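Type IV secretion system protein VirB11 (Brucella suis, PDB 2GZA) hydrolyses ATP as a hexameric ATPase of the VirB type IV secretion system, a virulence machinery of the bacterium. Local coordinates at residues R262-D268 / M299-Q305; R255-L261 / G279-H285. All coordinates share one frame. Residues are numbered along the deposited sequence.

Contact 1: residues R262-D268 / M299-Q305; sequences RGGEAYD and MVLQNRQ
The start of one helix can rest on the end of another, as here. Arg262-Gly264 leads, through extended Gly263 (phi/psi -154/-138), into helix 265-274; against it lies a type I turn from Val300 to Asn303, at the C-terminal side of helix 289-300. CA register sets Gly263 by Met299 (4.3 Å), Gly264 by Asn303 (4.5 Å) and Tyr267 by Val300 (5.0 Å). Contacts to the backbone come first: Met299 CB packs on the carbonyl Gly263 O (3.3 Å), and Gly264 CA makes a CA-H...O contact with Met299 O (3.6 Å). Among apolar contacts, Ala266 CB meets Met299 CB (3.7 Å) and Val300 CG2 (4.0 Å); Tyr267 (chi1 t) presents its ring edge, CD1, to Val300 CG1 (3.9 Å). The helix-to-helix junction lies in the RecA-like ATPase core. Within 262-268, Glu265 OE1 accepts from Arg262 N (2.9 Å) and Gly263 N (3.1 Å). A water donates to Gln305 OE1 (2.8 Å) and weakly to Asp268 OD2 (3.3 Å). Tyr267 and Gln305 also pack on Gln302 of a neighbouring subunit.

Contact 2: residues R255-L261 / G279-H285; sequences RILLAEL and GSITSCH
Parallel strands may pair incompletely: the axes of short strand segments 255-258 and 281-285 approach to 5.4 Å, at 20° between N-to-C directions. Arg255 NE (2.8 Å) and NH2 (3.2 Å) donate to Gly279 O, NH2 also bonding Val172 O; a CB at Gly279 (positive phi) would clash with Arg255 NE. A water wedged between the strands donates to Ile256 O (2.9 Å) and Ile281 O (2.8 Å) and accepts from Leu258 N (2.9 Å). Leu257, level with Ile281, packs CD2 on its CB (4.0 Å). Leu258 O accepts from Thr282 OG1 (chi1 t, 2.8 Å). Ala259 turns helical (-50/-48), shifting register so that Glu260 is level with Ser283 (CA-CA 4.7 Å); Ser283 OG (chi1 p) donates to Ala259 O (2.7 Å). Leu261 N donates to Ser283 O (2.9 Å). Consistent with a Walker B strand and histidine box, His285 lies beside Thr184 of the predicted ATP site. Helix 188-196 covers Leu257 and Ile281, helix 265-274 covers Ile256 and Thr282, and strand 205-209 flanks strand 255-258.

Followed from the N terminus, the chain lays down 255-261 and continues without a break into 262-268, so the first halves of both contacts form one run. Helix 265-274 then carries it to 279-285, where contact 2 closes a beta-alpha-beta crossover. Helix 289-300 follows, and the 299-305 segment returns to close contact 1. The segments therefore alternate: the closures cross rather than nest. Contact 2 joins the two strands that flank helix 265-274 in the chain; contact 1 joins the start of that helix to 299-305. The contact centres lie about 14 Å apart, yet they touch: Met299 CE is 3.3 Å from Leu261 O and 4.0 Å from Cys284 SG, while Ala266 CA is 3.6 Å from Leu261 CD2.

Contact 1: residues R262-D268 / M299-Q305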
ATOM      1  N   ARG C 262     -19.528  17.992   0.354  1.00 35.61           N
ATOM      2  CA  ARG C 262     -20.231  16.759  -0.016  1.00 36.13           C
ATOM      3  C   ARG C 262     -19.332  15.628  -0.492  1.00 35.36           C
ATOM      4  O   ARG C 262     -19.656  14.459  -0.297  1.00 35.53           O
ATOM      5  CB  ARG C 262     -21.298  17.066  -1.059  1.00 36.15           C
ATOM      6  CG  ARG C 262     -22.259  18.132  -0.583  1.00 38.90           C
ATOM      7  CD  ARG C 262     -23.101  18.744  -1.709  1.00 43.12           C
ATOM      8  NE  ARG C 262     -23.760  17.723  -2.521  1.00 47.46           N
ATOM      9  CZ  ARG C 262     -24.573  16.797  -1.986  1.00 49.95           C
ATOM     10  NH1 ARG C 262     -24.820  16.777  -0.666  1.00 50.73           N
ATOM     11  NH2 ARG C 262     -25.155  15.896  -2.711  1.00 51.35           N
ATOM     12  N   GLY C 263     -18.215  15.982  -1.119  1.00 34.71           N
ATOM     13  CA  GLY C 263     -17.281  14.997  -1.637  1.00 34.16           C
ATOM     14  C   GLY C 263     -15.867  15.538  -1.717  1.00 34.08           C
ATOM     15  O   GLY C 263     -15.409  16.252  -0.821  1.00 34.01           O
ATOM     16  N   GLY C 264     -15.190  15.213  -2.811  1.00 33.78           N
ATOM     17  CA  GLY C 264     -13.807  15.604  -3.047  1.00 33.55           C
ATOM     18  C   GLY C 264     -13.400  17.051  -2.807  1.00 33.75           C
ATOM     19  O   GLY C 264     -12.219  17.311  -2.567  1.00 33.76           O
ATOM     20  N   GLU C 265     -14.351  17.993  -2.874  1.00 33.75           N
ATOM     21  CA  GLU C 265     -14.058  19.417  -2.600  1.00 33.62           C
ATOM     22  C   GLU C 265     -13.472  19.604  -1.212  1.00 33.53           C
ATOM     23  O   GLU C 265     -12.734  20.567  -0.978  1.00 33.68           O
ATOM     24  CB  GLU C 265     -15.293  20.316  -2.672  1.00 33.65           C
ATOM     25  CG  GLU C 265     -16.423  19.809  -3.493  1.00 34.44           C
ATOM     26  CD  GLU C 265     -17.199  18.742  -2.787  1.00 34.63           C
ATOM     27  OE1 GLU C 265     -17.778  19.020  -1.715  1.00 33.92           O
ATOM     28  OE2 GLU C 265     -17.225  17.621  -3.323  1.00 36.38           O
ATOM     29  N   ALA C 266     -13.831  18.712  -0.286  1.00 33.07           N
ATOM     30  CA  ALA C 266     -13.367  18.808   1.095  1.00 33.03           C
ATOM     31  C   ALA C 266     -11.864  18.998   1.172  1.00 32.99           C
ATOM     32  O   ALA C 266     -11.374  19.719   2.027  1.00 33.03           O
ATOM     33  CB  ALA C 266     -13.781  17.589   1.894  1.00 33.03           C
ATOM     34  N   TYR C 267     -11.141  18.352   0.267  1.00 33.00           N
ATOM     35  CA  TYR C 267      -9.688  18.454   0.222  1.00 33.16           C
ATOM     36  C   TYR C 267      -9.227  19.826  -0.278  1.00 33.37           C
ATOM     37  O   TYR C 267      -8.267  20.396   0.253  1.00 33.29           O
ATOM     38  CB  TYR C 267      -9.095  17.345  -0.642  1.00 33.24           C
ATOM     39  CG  TYR C 267      -7.586  17.363  -0.722  1.00 33.44           C
ATOM     40  CD1 TYR C 267      -6.815  16.753   0.256  1.00 33.86           C
ATOM     41  CD2 TYR C 267      -6.929  17.989  -1.776  1.00 34.59           C
ATOM     42  CE1 TYR C 267      -5.432  16.769   0.186  1.00 34.40           C
ATOM     43  CE2 TYR C 267      -5.545  18.010  -1.854  1.00 34.67           C
ATOM     44  CZ  TYR C 267      -4.805  17.395  -0.866  1.00 34.59           C
ATOM     45  OH  TYR C 267      -3.429  17.399  -0.922  1.00 35.95           O
ATOM     46  N   ASP C 268      -9.889  20.340  -1.305  1.00 33.36           N
ATOM     47  CA  ASP C 268      -9.607  21.674  -1.795  1.00 33.44           C
ATOM     48  C   ASP C 268      -9.965  22.699  -0.725  1.00 33.49           C
ATOM     49  O   ASP C 268      -9.242  23.673  -0.555  1.00 33.80           O
ATOM     50  CB  ASP C 268     -10.363  21.926  -3.087  1.00 33.59           C
ATOM     51  CG  ASP C 268     -10.026  20.912  -4.150  1.00 34.52           C
ATOM     52  OD1 ASP C 268     -10.776  19.916  -4.280  1.00 35.32           O
ATOM     53  OD2 ASP C 268      -9.000  21.101  -4.845  1.00 35.97           O
ATOM     54  N   MET C 299     -14.995  12.331   2.761  1.00 31.26           N
ATOM     55  CA  MET C 299     -15.071  13.177   1.584  1.00 31.57           C
ATOM     56  C   MET C 299     -13.673  13.456   1.022  1.00 31.86           C
ATOM     57  O   MET C 299     -13.478  13.456  -0.193  1.00 31.77           O
ATOM     58  CB  MET C 299     -15.801  14.478   1.904  1.00 31.47           C
ATOM     59  CG  MET C 299     -17.261  14.279   2.185  1.00 31.34           C
ATOM     60  SD  MET C 299     -18.024  15.744   2.878  1.00 31.87           S
ATOM     61  CE  MET C 299     -19.659  15.106   3.242  1.00 31.35           C
ATOM     62  N   VAL C 300     -12.709  13.677   1.914  1.00 32.00           N
ATOM     63  CA  VAL C 300     -11.316  13.888   1.524  1.00 32.49           C
ATOM     64  C   VAL C 300     -10.782  12.694   0.727  1.00 32.99           C
ATOM     65  O   VAL C 300     -10.075  12.858  -0.274  1.00 32.96           O
ATOM     66  CB  VAL C 300     -10.405  14.167   2.758  1.00 32.53           C
ATOM     67  CG1 VAL C 300      -8.939  14.283   2.351  1.00 31.90           C
ATOM     68  CG2 VAL C 300     -10.844  15.435   3.482  1.00 32.29           C
ATOM     69  N   LEU C 301     -11.151  11.494   1.159  1.00 33.58           N
ATOM     70  CA  LEU C 301     -10.735  10.273   0.488  1.00 34.26           C
ATOM     71  C   LEU C 301     -11.323  10.106  -0.914  1.00 34.91           C
ATOM     72  O   LEU C 301     -10.908   9.218  -1.649  1.00 34.91           O
ATOM     73  CB  LEU C 301     -11.046   9.052   1.359  1.00 34.19           C
ATOM     74  CG  LEU C 301     -10.217   8.871   2.631  1.00 34.00           C
ATOM     75  CD1 LEU C 301     -10.876   7.858   3.560  1.00 33.05           C
ATOM     76  CD2 LEU C 301      -8.785   8.466   2.305  1.00 32.90           C
ATOM     77  N   GLN C 302     -12.279  10.958  -1.277  1.00 35.91           N
ATOM     78  CA  GLN C 302     -12.859  10.965  -2.628  1.00 36.95           C
ATOM     79  C   GLN C 302     -11.978  11.742  -3.607  1.00 36.95           C
ATOM     80  O   GLN C 302     -12.174  11.671  -4.820  1.00 36.95           O
ATOM     81  CB  GLN C 302     -14.260  11.579  -2.624  1.00 37.32           C
ATOM     82  CG  GLN C 302     -15.234  10.979  -1.632  1.00 39.76           C
ATOM     83  CD  GLN C 302     -15.904   9.752  -2.160  1.00 44.10           C
ATOM     84  OE1 GLN C 302     -15.968   9.565  -3.367  1.00 46.14           O
ATOM     85  NE2 GLN C 302     -16.423   8.902  -1.268  1.00 45.21           N
ATOM     86  N   ASN C 303     -11.026  12.494  -3.064  1.00 37.20           N
ATOM     87  CA  ASN C 303     -10.083  13.285  -3.849  1.00 37.55           C
ATOM     88  C   ASN C 303      -8.913  12.410  -4.275  1.00 37.71           C
ATOM     89  O   ASN C 303      -8.470  11.562  -3.507  1.00 37.71           O
ATOM     90  CB  ASN C 303      -9.574  14.452  -3.004  1.00 37.64           C
ATOM     91  CG  ASN C 303      -8.957  15.562  -3.826  1.00 37.84           C
ATOM     92  OD1 ASN C 303      -9.560  16.611  -3.991  1.00 39.46           O
ATOM     93  ND2 ASN C 303      -7.747  15.352  -4.320  1.00 37.83           N
ATOM     94  N   ARG C 304      -8.420  12.616  -5.494  1.00 37.92           N
ATOM     95  CA  ARG C 304      -7.236  11.903  -5.989  1.00 38.21           C
ATOM     96  C   ARG C 304      -6.020  12.125  -5.084  1.00 38.31           C
ATOM     97  O   ARG C 304      -5.299  11.188  -4.757  1.00 38.36           O
ATOM     98  CB  ARG C 304      -6.913  12.311  -7.429  1.00 38.20           C
ATOM     99  N   GLN C 305      -5.808  13.364  -4.670  1.00 38.50           N
ATOM    100  CA  GLN C 305      -4.726  13.683  -3.745  1.00 38.81           C
ATOM    101  C   GLN C 305      -5.077  13.395  -2.299  1.00 38.69           C
ATOM    102  O   GLN C 305      -4.212  13.002  -1.524  1.00 38.70           O
ATOM    103  CB  GLN C 305      -4.300  15.126  -3.912  1.00 39.07           C
ATOM    104  CG  GLN C 305      -3.600  15.325  -5.229  1.00 40.55           C
ATOM    105  CD  GLN C 305      -3.689  16.738  -5.713  1.00 43.19           C
ATOM    106  OE1 GLN C 305      -4.151  17.641  -4.998  1.00 44.98           O
ATOM    107  NE2 GLN C 305      -3.260  16.996  -6.944  1.00 43.81           N
TER
HETATM  108  O   HOH W   1      -6.762  18.637  -5.222  1.00 31.55           O

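Contact 2: residues R255-L261 / G279-H285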
ATOM      1  N   ARG C 255     -13.777  36.331   2.691  1.00 35.76           N
ATOM      2  CA  ARG C 255     -14.147  34.950   3.013  1.00 35.75           C
ATOM      3  C   ARG C 255     -14.842  34.224   1.871  1.00 35.46           C
ATOM      4  O   ARG C 255     -15.470  34.847   1.002  1.00 35.49           O
ATOM      5  CB  ARG C 255     -14.953  34.813   4.313  1.00 36.11           C
ATOM      6  CG  ARG C 255     -15.717  36.038   4.773  1.00 37.06           C
ATOM      7  CD  ARG C 255     -15.115  36.598   6.061  1.00 38.43           C
ATOM      8  NE  ARG C 255     -15.449  35.745   7.198  1.00 39.72           N
ATOM      9  CZ  ARG C 255     -15.472  36.136   8.466  1.00 40.02           C
ATOM     10  NH1 ARG C 255     -15.180  37.383   8.798  1.00 40.17           N
ATOM     11  NH2 ARG C 255     -15.794  35.268   9.409  1.00 40.75           N
ATOM     12  N   ILE C 256     -14.701  32.901   1.885  1.00 35.01           N
ATOM     13  CA  ILE C 256     -15.335  32.022   0.915  1.00 34.51           C
ATOM     14  C   ILE C 256     -16.439  31.253   1.610  1.00 34.39           C
ATOM     15  O   ILE C 256     -16.221  30.661   2.667  1.00 34.58           O
ATOM     16  CB  ILE C 256     -14.301  31.063   0.292  1.00 34.50           C
ATOM     17  CG1 ILE C 256     -13.227  31.868  -0.442  1.00 34.09           C
ATOM     18  CG2 ILE C 256     -14.968  30.106  -0.671  1.00 34.18           C
ATOM     19  CD1 ILE C 256     -11.853  31.231  -0.476  1.00 33.33           C
ATOM     20  N   LEU C 257     -17.628  31.289   1.021  1.00 34.31           N
ATOM     21  CA  LEU C 257     -18.804  30.683   1.616  1.00 34.13           C
ATOM     22  C   LEU C 257     -19.311  29.583   0.705  1.00 34.30           C
ATOM     23  O   LEU C 257     -20.120  29.818  -0.190  1.00 34.36           O
ATOM     24  CB  LEU C 257     -19.865  31.743   1.897  1.00 33.94           C
ATOM     25  CG  LEU C 257     -19.365  32.945   2.706  1.00 34.10           C
ATOM     26  CD1 LEU C 257     -20.359  34.107   2.631  1.00 34.00           C
ATOM     27  CD2 LEU C 257     -19.068  32.561   4.155  1.00 33.91           C
ATOM     28  N   LEU C 258     -18.783  28.383   0.929  1.00 34.45           N
ATOM     29  CA  LEU C 258     -19.235  27.176   0.248  1.00 34.37           C
ATOM     30  C   LEU C 258     -20.489  26.672   0.945  1.00 34.36           C
ATOM     31  O   LEU C 258     -20.440  26.338   2.126  1.00 34.42           O
ATOM     32  CB  LEU C 258     -18.153  26.101   0.328  1.00 34.18           C
ATOM     33  CG  LEU C 258     -17.891  25.117  -0.821  1.00 34.37           C
ATOM     34  CD1 LEU C 258     -17.282  23.848  -0.256  1.00 34.21           C
ATOM     35  CD2 LEU C 258     -19.112  24.777  -1.656  1.00 34.15           C
ATOM     36  N   ALA C 259     -21.600  26.614   0.220  1.00 34.35           N
ATOM     37  CA  ALA C 259     -22.867  26.177   0.796  1.00 34.80           C
ATOM     38  C   ALA C 259     -22.731  24.857   1.548  1.00 35.15           C
ATOM     39  O   ALA C 259     -23.169  24.741   2.688  1.00 35.24           O
ATOM     40  CB  ALA C 259     -23.938  26.071  -0.277  1.00 34.90           C
ATOM     41  N   GLU C 260     -22.091  23.877   0.917  1.00 35.51           N
ATOM     42  CA  GLU C 260     -22.099  22.510   1.429  1.00 35.86           C
ATOM     43  C   GLU C 260     -20.878  21.705   0.996  1.00 35.56           C
ATOM     44  O   GLU C 260     -20.480  21.738  -0.166  1.00 35.53           O
ATOM     45  CB  GLU C 260     -23.366  21.796   0.964  1.00 35.94           C
ATOM     46  CG  GLU C 260     -23.774  20.642   1.841  1.00 38.58           C
ATOM     47  CD  GLU C 260     -24.920  19.853   1.261  1.00 41.49           C
ATOM     48  OE1 GLU C 260     -24.921  18.622   1.445  1.00 43.36           O
ATOM     49  OE2 GLU C 260     -25.811  20.452   0.618  1.00 42.55           O
ATOM     50  N   LEU C 261     -20.291  20.983   1.945  1.00 35.41           N
ATOM     51  CA  LEU C 261     -19.226  20.022   1.661  1.00 35.15           C
ATOM     52  C   LEU C 261     -19.826  18.628   1.481  1.00 35.38           C
ATOM     53  O   LEU C 261     -20.542  18.133   2.352  1.00 35.04           O
ATOM     54  CB  LEU C 261     -18.192  20.003   2.786  1.00 34.82           C
ATOM     55  CG  LEU C 261     -17.136  21.115   2.843  1.00 34.41           C
ATOM     56  CD1 LEU C 261     -16.382  21.109   4.164  1.00 32.36           C
ATOM     57  CD2 LEU C 261     -16.161  21.022   1.673  1.00 33.76           C
ATOM     58  N   GLY C 279     -12.175  32.681   8.178  1.00 36.79           N
ATOM     59  CA  GLY C 279     -13.554  33.128   8.285  1.00 36.44           C
ATOM     60  C   GLY C 279     -14.578  32.435   7.416  1.00 35.99           C
ATOM     61  O   GLY C 279     -15.695  32.935   7.261  1.00 36.08           O
ATOM     62  N   SER C 280     -14.201  31.293   6.854  1.00 35.36           N
ATOM     63  CA  SER C 280     -15.117  30.475   6.059  1.00 34.99           C
ATOM     64  C   SER C 280     -16.239  29.887   6.901  1.00 34.27           C
ATOM     65  O   SER C 280     -16.040  29.505   8.051  1.00 34.01           O
ATOM     66  CB  SER C 280     -14.369  29.331   5.380  1.00 35.20           C
ATOM     67  OG  SER C 280     -13.542  29.804   4.329  1.00 36.67           O
ATOM     68  N   ILE C 281     -17.424  29.832   6.310  1.00 33.65           N
ATOM     69  CA  ILE C 281     -18.572  29.167   6.897  1.00 32.73           C
ATOM     70  C   ILE C 281     -19.074  28.209   5.835  1.00 32.27           C
ATOM     71  O   ILE C 281     -19.209  28.585   4.670  1.00 32.28           O
ATOM     72  CB  ILE C 281     -19.677  30.171   7.317  1.00 32.73           C
ATOM     73  CG1 ILE C 281     -19.117  31.228   8.269  1.00 32.55           C
ATOM     74  CG2 ILE C 281     -20.864  29.452   7.970  1.00 32.75           C
ATOM     75  CD1 ILE C 281     -19.954  32.497   8.339  1.00 32.84           C
ATOM     76  N   THR C 282     -19.311  26.966   6.235  1.00 31.84           N
ATOM     77  CA  THR C 282     -19.859  25.948   5.344  1.00 31.42           C
ATOM     78  C   THR C 282     -20.807  25.029   6.112  1.00 31.40           C
ATOM     79  O   THR C 282     -21.014  25.210   7.312  1.00 31.35           O
ATOM     80  CB  THR C 282     -18.733  25.143   4.643  1.00 31.40           C
ATOM     81  OG1 THR C 282     -19.302  24.247   3.683  1.00 31.53           O
ATOM     82  CG2 THR C 282     -17.901  24.352   5.643  1.00 31.04           C
ATOM     83  N   SER C 283     -21.391  24.054   5.428  1.00 31.38           N
ATOM     84  CA  SER C 283     -22.245  23.083   6.097  1.00 31.47           C
ATOM     85  C   SER C 283     -21.903  21.650   5.698  1.00 31.84           C
ATOM     86  O   SER C 283     -21.187  21.414   4.722  1.00 31.79           O
ATOM     87  CB  SER C 283     -23.710  23.364   5.807  1.00 31.13           C
ATOM     88  OG  SER C 283     -24.035  22.952   4.496  1.00 31.22           O
ATOM     89  N   CYS C 284     -22.443  20.696   6.453  1.00 32.18           N
ATOM     90  CA  CYS C 284     -22.204  19.290   6.213  1.00 32.46           C
ATOM     91  C   CYS C 284     -23.303  18.477   6.890  1.00 32.72           C
ATOM     92  O   CYS C 284     -23.594  18.686   8.061  1.00 32.82           O
ATOM     93  CB  CYS C 284     -20.823  18.916   6.770  1.00 32.62           C
ATOM     94  SG  CYS C 284     -20.305  17.201   6.563  1.00 33.15           S
ATOM     95  N   HIS C 285     -23.930  17.566   6.147  1.00 33.01           N
ATOM     96  CA  HIS C 285     -24.857  16.593   6.736  1.00 33.45           C
ATOM     97  C   HIS C 285     -24.094  15.663   7.659  1.00 33.51           C
ATOM     98  O   HIS C 285     -23.191  14.962   7.209  1.00 33.53           O
ATOM     99  CB  HIS C 285     -25.546  15.750   5.659  1.00 33.55           C
ATOM    100  CG  HIS C 285     -26.303  16.550   4.653  1.00 34.31           C
ATOM    101  ND1 HIS C 285     -27.598  16.968   4.856  1.00 35.56           N
ATOM    102  CD2 HIS C 285     -25.942  17.008   3.434  1.00 35.33           C
ATOM    103  CE1 HIS C 285     -28.001  17.658   3.806  1.00 35.51           C
ATOM    104  NE2 HIS C 285     -27.017  17.694   2.928  1.00 35.31           N
TER
HETATM  105  O   HOH W   2     -12.189  32.225   3.902  1.00 32.93           O
HETATM  106  O   HOH W   3     -16.983  27.923   3.091  1.00 43.81           O